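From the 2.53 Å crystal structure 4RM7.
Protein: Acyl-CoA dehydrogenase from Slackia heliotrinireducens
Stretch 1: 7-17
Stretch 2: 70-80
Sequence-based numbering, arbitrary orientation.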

ATOM      1  N   GLY A   7      19.372 -26.067  -3.469  1.00100.08           N
ATOM      2  CA  GLY A   7      17.993 -26.382  -3.821  1.00 87.61           C
ATOM      3  C   GLY A   7      17.814 -26.615  -5.308  1.00 72.48           C
ATOM      4  O   GLY A   7      16.853 -27.248  -5.736  1.00 68.33           O
ATOM      5  N   LEU A   8      18.735 -26.066  -6.095  1.00 66.99           N
ATOM      6  CA  LEU A   8      18.905 -26.443  -7.492  1.00 58.25           C
ATOM      7  C   LEU A   8      19.737 -27.713  -7.570  1.00 58.94           C
ATOM      8  O   LEU A   8      20.589 -27.953  -6.716  1.00 67.88           O
ATOM      9  CB  LEU A   8      19.612 -25.345  -8.278  1.00 57.09           C
ATOM     10  CG  LEU A   8      19.026 -23.942  -8.298  1.00 56.04           C
ATOM     11  CD1 LEU A   8      19.932 -23.049  -9.123  1.00 53.32           C
ATOM     12  CD2 LEU A   8      17.627 -24.001  -8.870  1.00 49.28           C
ATOM     13  N   SER A   9      19.519 -28.508  -8.607  1.00 53.92           N
ATOM     14  CA  SER A   9      20.338 -29.684  -8.848  1.00 51.85           C
ATOM     15  C   SER A   9      21.732 -29.256  -9.276  1.00 54.15           C
ATOM     16  O   SER A   9      21.921 -28.093  -9.631  1.00 59.88           O
ATOM     17  CB  SER A   9      19.693 -30.543  -9.923  1.00 50.69           C
ATOM     18  OG  SER A   9      19.677 -29.816 -11.142  1.00 58.27           O
ATOM     19  N   ARG A  10      22.703 -30.175  -9.253  1.00 53.09           N
ATOM     20  CA  ARG A  10      24.033 -29.892  -9.806  1.00 55.18           C
ATOM     21  C   ARG A  10      23.963 -29.433 -11.252  1.00 57.06           C
ATOM     22  O   ARG A  10      24.676 -28.508 -11.644  1.00 54.11           O
ATOM     23  CB  ARG A  10      24.939 -31.110  -9.761  1.00 62.51           C
ATOM     24  CG  ARG A  10      25.529 -31.380  -8.437  1.00 71.11           C
ATOM     25  CD  ARG A  10      26.981 -30.978  -8.321  1.00 64.13           C
ATOM     26  NE  ARG A  10      27.335 -31.191  -6.928  1.00 63.66           N
ATOM     27  CZ  ARG A  10      27.852 -32.317  -6.460  1.00 64.98           C
ATOM     28  NH1 ARG A  10      28.113 -32.429  -5.165  1.00 75.08           N
ATOM     29  NH2 ARG A  10      28.133 -33.315  -7.289  1.00 60.28           N
ATOM     30  N   ASP A  11      23.130 -30.114 -12.045  1.00 55.02           N
ATOM     31  CA  ASP A  11      22.976 -29.792 -13.463  1.00 57.62           C
ATOM     32  C   ASP A  11      22.482 -28.360 -13.636  1.00 54.14           C
ATOM     33  O   ASP A  11      23.063 -27.596 -14.397  1.00 52.87           O
ATOM     34  CB  ASP A  11      22.026 -30.772 -14.155  1.00 59.73           C
ATOM     35  CG  ASP A  11      22.634 -32.157 -14.321  1.00 70.59           C
ATOM     36  OD1 ASP A  11      23.868 -32.256 -14.477  1.00 75.81           O
ATOM     37  OD2 ASP A  11      21.878 -33.150 -14.290  1.00 79.59           O
ATOM     38  N   GLU A  12      21.432 -28.000 -12.903  1.00 49.04           N
ATOM     39  CA  GLU A  12      20.921 -26.637 -12.914  1.00 48.47           C
ATOM     40  C   GLU A  12      21.987 -25.623 -12.471  1.00 57.05           C
ATOM     41  O   GLU A  12      22.124 -24.546 -13.066  1.00 63.09           O
ATOM     42  CB  GLU A  12      19.677 -26.545 -12.031  1.00 49.22           C
ATOM     43  CG  GLU A  12      18.448 -27.235 -12.666  1.00 49.70           C
ATOM     44  CD  GLU A  12      17.344 -27.577 -11.657  1.00 56.06           C
ATOM     45  OE1 GLU A  12      17.575 -27.454 -10.434  1.00 63.32           O
ATOM     46  OE2 GLU A  12      16.238 -27.977 -12.087  1.00 59.54           O
ATOM     47  N   GLN A  13      22.763 -25.969 -11.452  1.00 52.58           N
ATOM     48  CA  GLN A  13      23.804 -25.068 -10.990  1.00 53.86           C
ATOM     49  C   GLN A  13      24.912 -24.885 -12.028  1.00 53.68           C
ATOM     50  O   GLN A  13      25.454 -23.787 -12.176  1.00 56.75           O
ATOM     51  CB  GLN A  13      24.397 -25.571  -9.679  1.00 59.96           C
ATOM     52  CG  GLN A  13      23.493 -25.382  -8.489  1.00 64.59           C
ATOM     53  CD  GLN A  13      23.917 -26.208  -7.288  1.00 73.10           C
ATOM     54  OE1 GLN A  13      25.001 -26.802  -7.269  1.00 83.06           O
ATOM     55  NE2 GLN A  13      23.054 -26.260  -6.277  1.00 69.99           N
ATOM     56  N   ARG A  14      25.260 -25.953 -12.741  1.00 53.53           N
ATOM     57  CA  ARG A  14      26.303 -25.836 -13.759  1.00 55.11           C
ATOM     58  C   ARG A  14      25.840 -24.915 -14.894  1.00 50.83           C
ATOM     59  O   ARG A  14      26.626 -24.106 -15.407  1.00 52.17           O
ATOM     60  CB  ARG A  14      26.694 -27.205 -14.319  1.00 50.48           C
ATOM     61  CG  ARG A  14      27.656 -27.968 -13.457  1.00 51.47           C
ATOM     62  CD  ARG A  14      28.332 -29.082 -14.240  1.00 48.82           C
ATOM     63  NE  ARG A  14      29.416 -29.710 -13.474  1.00 50.36           N
ATOM     64  CZ  ARG A  14      29.277 -30.813 -12.748  1.00 63.45           C
ATOM     65  NH1 ARG A  14      28.095 -31.414 -12.666  1.00 74.36           N
ATOM     66  NH2 ARG A  14      30.315 -31.313 -12.094  1.00 71.46           N
ATOM     67  N   LEU A  15      24.568 -25.050 -15.266  1.00 44.09           N
ATOM     68  CA  LEU A  15      23.949 -24.184 -16.265  1.00 47.72           C
ATOM     69  C   LEU A  15      24.139 -22.717 -15.887  1.00 49.51           C
ATOM     70  O   LEU A  15      24.603 -21.898 -16.696  1.00 45.86           O
ATOM     71  CB  LEU A  15      22.460 -24.514 -16.407  1.00 48.46           C
ATOM     72  CG  LEU A  15      21.596 -23.595 -17.272  1.00 49.61           C
ATOM     73  CD1 LEU A  15      22.003 -23.680 -18.724  1.00 48.04           C
ATOM     74  CD2 LEU A  15      20.115 -23.951 -17.114  1.00 46.50           C
ATOM     75  N   LEU A  16      23.811 -22.404 -14.640  1.00 49.72           N
ATOM     76  CA  LEU A  16      24.004 -21.063 -14.125  1.00 50.96           C
ATOM     77  C   LEU A  16      25.442 -20.622 -14.250  1.00 54.20           C
ATOM     78  O   LEU A  16      25.711 -19.480 -14.624  1.00 62.01           O
ATOM     79  CB  LEU A  16      23.588 -20.987 -12.670  1.00 53.83           C
ATOM     80  CG  LEU A  16      22.170 -20.535 -12.472  1.00 54.13           C
ATOM     81  CD1 LEU A  16      21.837 -20.753 -11.036  1.00 62.32           C
ATOM     82  CD2 LEU A  16      22.094 -19.075 -12.828  1.00 58.81           C
ATOM     83  N   ASN A  17      26.365 -21.523 -13.927  1.00 53.41           N
ATOM     84  CA  ASN A  17      27.785 -21.193 -13.999  1.00 52.42           C
ATOM     85  C   ASN A  17      28.154 -20.798 -15.417  1.00 50.20           C
ATOM     86  O   ASN A  17      28.860 -19.806 -15.631  1.00 56.43           O
ATOM     87  CB  ASN A  17      28.655 -22.360 -13.546  1.00 53.33           C
ATOM     88  CG  ASN A  17      28.468 -22.704 -12.085  1.00 58.89           C
ATOM     89  OD1 ASN A  17      27.990 -21.890 -11.295  1.00 60.31           O
ATOM     90  ND2 ASN A  17      28.863 -23.923 -11.716  1.00 65.08           N
TER
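Stretch 2, residues 70-80: LFAQVLVIEEL

The centre of the contact is apolar and is built around Leu75, which points toward stretch 1 from the middle of a continuous helix spanning residues 70-80. Its side chain, in the mt rotamer, places CD1 4.1 Å from Glu12 CB, so that the aliphatic base of the glutamate, rather than its charged end, meets the leucine. The same methyl, Leu75 CD1, lies at a looser 4.5 Å from Leu8 CD2. Leu15 packs beside this centre in the tp rotamer: its CD2 is 3.8 Å from Ala72 CB, and its CD1 is 4.1 Å from Val76 CG2. Leu15 thus spans Ala72 and Val76, one turn apart on the second helix; its CD2 is also 4.4 Å from Val76 CG2.

The backbone of stretch 2 is regularly helical, with i to i+4 hydrogen bonds running from Val74 N to Leu70 O through Leu80 N to Val76 O. It lies on helix 10-17 with the two N-to-C directions broadly the same, at a signed crossing angle of -33° and a closest axial approach of 9.8 Å. The register follows from this common direction: Glu12 CA is 7.1 Å from Ala72 CA, and one turn later Leu16 CA is 6.9 Å from Leu75 CA. Together the two stretches bury 401 Å², and no hydrogen bond joins them, so the association described here rests on packing.

Farther along both helices, Leu16 continues the contact. Its CA-to-CB bond points sideways, but the end of the side chain comes nearer, bringing CD2 to 3.8 Å from Glu79 CB and 4.2 Å from Leu75 O. The Leu16 methyl lies along the Glu79 side chain, with CD2 also 3.9 Å from Glu79 CG; both carboxylate oxygens of Glu79 are hydrogen-bonded just outside the two stretches.

Toward the start of both stretches, Phe71 presents the edge of its ring to Leu8 and Glu12. Leu8, in the loop preceding the first helix, sets CD2 3.5 Å from Phe71 CZ. Close to the same ring plane, Glu12 OE2 approaches Phe71 CD2 at 3.3 Å, a placement that sets the carboxylate oxygen against the electropositive rim of the ring. The other oxygen of this carboxylate accepts a hydrogen bond from Ser9 N (Ser9 N to Glu12 OE1, 2.9 Å). Ser9 is the N-cap residue, and its side chain returns the interaction by accepting from the backbone of Glu12 (Glu12 N to Ser9 OG, 3.1 Å). This reciprocal pair secures the start of helix 10-17 and helps hold the Glu12 carboxylate at the polar edge of the contact.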

ATOM      1  N   LEU A  70      11.513 -25.259 -19.456  1.00 42.95           N
ATOM      2  CA  LEU A  70      11.144 -23.892 -19.070  1.00 47.56           C
ATOM      3  C   LEU A  70      11.883 -23.353 -17.827  1.00 46.80           C
ATOM      4  O   LEU A  70      12.318 -22.205 -17.819  1.00 45.75           O
ATOM      5  CB  LEU A  70       9.632 -23.803 -18.843  1.00 42.28           C
ATOM      6  CG  LEU A  70       9.081 -22.384 -18.722  1.00 40.55           C
ATOM      7  CD1 LEU A  70       9.420 -21.553 -19.927  1.00 37.68           C
ATOM      8  CD2 LEU A  70       7.605 -22.419 -18.579  1.00 37.57           C
ATOM      9  N   PHE A  71      12.019 -24.170 -16.786  1.00 41.06           N
ATOM     10  CA  PHE A  71      12.765 -23.753 -15.608  1.00 40.99           C
ATOM     11  C   PHE A  71      14.189 -23.378 -16.004  1.00 47.51           C
ATOM     12  O   PHE A  71      14.710 -22.362 -15.549  1.00 44.41           O
ATOM     13  CB  PHE A  71      12.785 -24.847 -14.544  1.00 35.13           C
ATOM     14  CG  PHE A  71      13.475 -24.442 -13.272  1.00 36.67           C
ATOM     15  CD1 PHE A  71      13.129 -23.261 -12.624  1.00 44.60           C
ATOM     16  CD2 PHE A  71      14.467 -25.235 -12.713  1.00 39.60           C
ATOM     17  CE1 PHE A  71      13.769 -22.872 -11.431  1.00 45.13           C
ATOM     18  CE2 PHE A  71      15.122 -24.853 -11.518  1.00 44.12           C
ATOM     19  CZ  PHE A  71      14.764 -23.675 -10.878  1.00 41.66           C
ATOM     20  N   ALA A  72      14.806 -24.182 -16.870  1.00 44.73           N
ATOM     21  CA  ALA A  72      16.154 -23.877 -17.352  1.00 45.29           C
ATOM     22  C   ALA A  72      16.199 -22.537 -18.082  1.00 43.04           C
ATOM     23  O   ALA A  72      17.090 -21.715 -17.841  1.00 43.30           O
ATOM     24  CB  ALA A  72      16.665 -24.984 -18.261  1.00 43.62           C
ATOM     25  N   GLN A  73      15.239 -22.333 -18.977  1.00 38.70           N
ATOM     26  CA  GLN A  73      15.116 -21.079 -19.697  1.00 38.89           C
ATOM     27  C   GLN A  73      14.987 -19.888 -18.744  1.00 41.96           C
ATOM     28  O   GLN A  73      15.579 -18.832 -18.966  1.00 44.95           O
ATOM     29  CB  GLN A  73      13.916 -21.135 -20.633  1.00 35.72           C
ATOM     30  CG  GLN A  73      14.162 -21.928 -21.900  1.00 35.60           C
ATOM     31  CD  GLN A  73      12.890 -22.071 -22.727  1.00 45.63           C
ATOM     32  OE1 GLN A  73      11.781 -22.148 -22.173  1.00 47.43           O
ATOM     33  NE2 GLN A  73      13.039 -22.096 -24.054  1.00 45.58           N
ATOM     34  N   VAL A  74      14.213 -20.081 -17.683  1.00 44.68           N
ATOM     35  CA  VAL A  74      14.015 -19.076 -16.661  1.00 48.30           C
ATOM     36  C   VAL A  74      15.308 -18.731 -15.924  1.00 50.82           C
ATOM     37  O   VAL A  74      15.611 -17.555 -15.682  1.00 47.47           O
ATOM     38  CB  VAL A  74      12.950 -19.550 -15.672  1.00 45.05           C
ATOM     39  CG1 VAL A  74      13.064 -18.832 -14.335  1.00 38.11           C
ATOM     40  CG2 VAL A  74      11.592 -19.353 -16.281  1.00 40.45           C
ATOM     41  N   LEU A  75      16.085 -19.748 -15.583  1.00 43.34           N
ATOM     42  CA  LEU A  75      17.370 -19.498 -14.944  1.00 37.94           C
ATOM     43  C   LEU A  75      18.285 -18.713 -15.888  1.00 44.42           C
ATOM     44  O   LEU A  75      19.001 -17.810 -15.447  1.00 46.33           O
ATOM     45  CB  LEU A  75      18.034 -20.808 -14.511  1.00 38.63           C
ATOM     46  CG  LEU A  75      17.308 -21.633 -13.446  1.00 41.00           C
ATOM     47  CD1 LEU A  75      18.040 -22.960 -13.218  1.00 43.03           C
ATOM     48  CD2 LEU A  75      17.154 -20.852 -12.128  1.00 40.08           C
ATOM     49  N   VAL A  76      18.240 -19.034 -17.185  1.00 42.60           N
ATOM     50  CA  VAL A  76      19.089 -18.344 -18.159  1.00 39.79           C
ATOM     51  C   VAL A  76      18.674 -16.879 -18.225  1.00 41.71           C
ATOM     52  O   VAL A  76      19.502 -15.984 -18.032  1.00 43.31           O
ATOM     53  CB  VAL A  76      19.028 -18.997 -19.563  1.00 41.21           C
ATOM     54  CG1 VAL A  76      19.600 -18.087 -20.613  1.00 43.03           C
ATOM     55  CG2 VAL A  76      19.789 -20.306 -19.584  1.00 41.07           C
ATOM     56  N   ILE A  77      17.385 -16.629 -18.423  1.00 39.11           N
ATOM     57  CA  ILE A  77      16.887 -15.255 -18.533  1.00 36.63           C
ATOM     58  C   ILE A  77      17.040 -14.440 -17.257  1.00 40.41           C
ATOM     59  O   ILE A  77      17.446 -13.280 -17.313  1.00 45.65           O
ATOM     60  CB  ILE A  77      15.431 -15.248 -18.959  1.00 37.03           C
ATOM     61  CG1 ILE A  77      15.324 -15.846 -20.357  1.00 37.70           C
ATOM     62  CG2 ILE A  77      14.855 -13.816 -18.926  1.00 41.18           C
ATOM     63  CD1 ILE A  77      13.986 -16.422 -20.646  1.00 49.20           C
ATOM     64  N   GLU A  78      16.749 -15.039 -16.104  1.00 43.77           N
ATOM     65  CA  GLU A  78      16.916 -14.315 -14.841  1.00 41.69           C
ATOM     66  C   GLU A  78      18.388 -13.927 -14.625  1.00 42.84           C
ATOM     67  O   GLU A  78      18.682 -12.811 -14.213  1.00 46.92           O
ATOM     68  CB  GLU A  78      16.401 -15.140 -13.654  1.00 35.80           C
ATOM     69  CG  GLU A  78      16.859 -14.633 -12.295  1.00 31.74           C
ATOM     70  CD  GLU A  78      16.567 -15.598 -11.131  1.00 41.68           C
ATOM     71  OE1 GLU A  78      16.531 -16.824 -11.350  1.00 46.95           O
ATOM     72  OE2 GLU A  78      16.382 -15.128  -9.980  1.00 46.64           O
ATOM     73  N   GLU A  79      19.312 -14.829 -14.940  1.00 39.83           N
ATOM     74  CA  GLU A  79      20.718 -14.545 -14.701  1.00 32.77           C
ATOM     75  C   GLU A  79      21.292 -13.485 -15.643  1.00 41.16           C
ATOM     76  O   GLU A  79      22.083 -12.643 -15.215  1.00 39.41           O
ATOM     77  CB  GLU A  79      21.553 -15.826 -14.797  1.00 36.69           C
ATOM     78  CG  GLU A  79      23.059 -15.651 -14.476  1.00 43.38           C
ATOM     79  CD  GLU A  79      23.379 -15.082 -13.064  1.00 64.29           C
ATOM     80  OE1 GLU A  79      22.467 -14.754 -12.261  1.00 69.13           O
ATOM     81  OE2 GLU A  79      24.580 -14.964 -12.754  1.00 62.20           O
ATOM     82  N   LEU A  80      20.896 -13.509 -16.914  1.00 39.31           N
ATOM     83  CA  LEU A  80      21.421 -12.536 -17.864  1.00 36.22           C
ATOM     84  C   LEU A  80      20.859 -11.153 -17.543  1.00 37.30           C
ATOM     85  O   LEU A  80      21.554 -10.150 -17.670  1.00 41.21           O
ATOM     86  CB  LEU A  80      21.083 -12.941 -19.305  1.00 37.82           C
ATOM     87  CG  LEU A  80      21.839 -14.200 -19.726  1.00 42.81           C
ATOM     88  CD1 LEU A  80      21.480 -14.595 -21.115  1.00 44.00           C
ATOM     89  CD2 LEU A  80      23.348 -13.992 -19.592  1.00 43.21           C
TER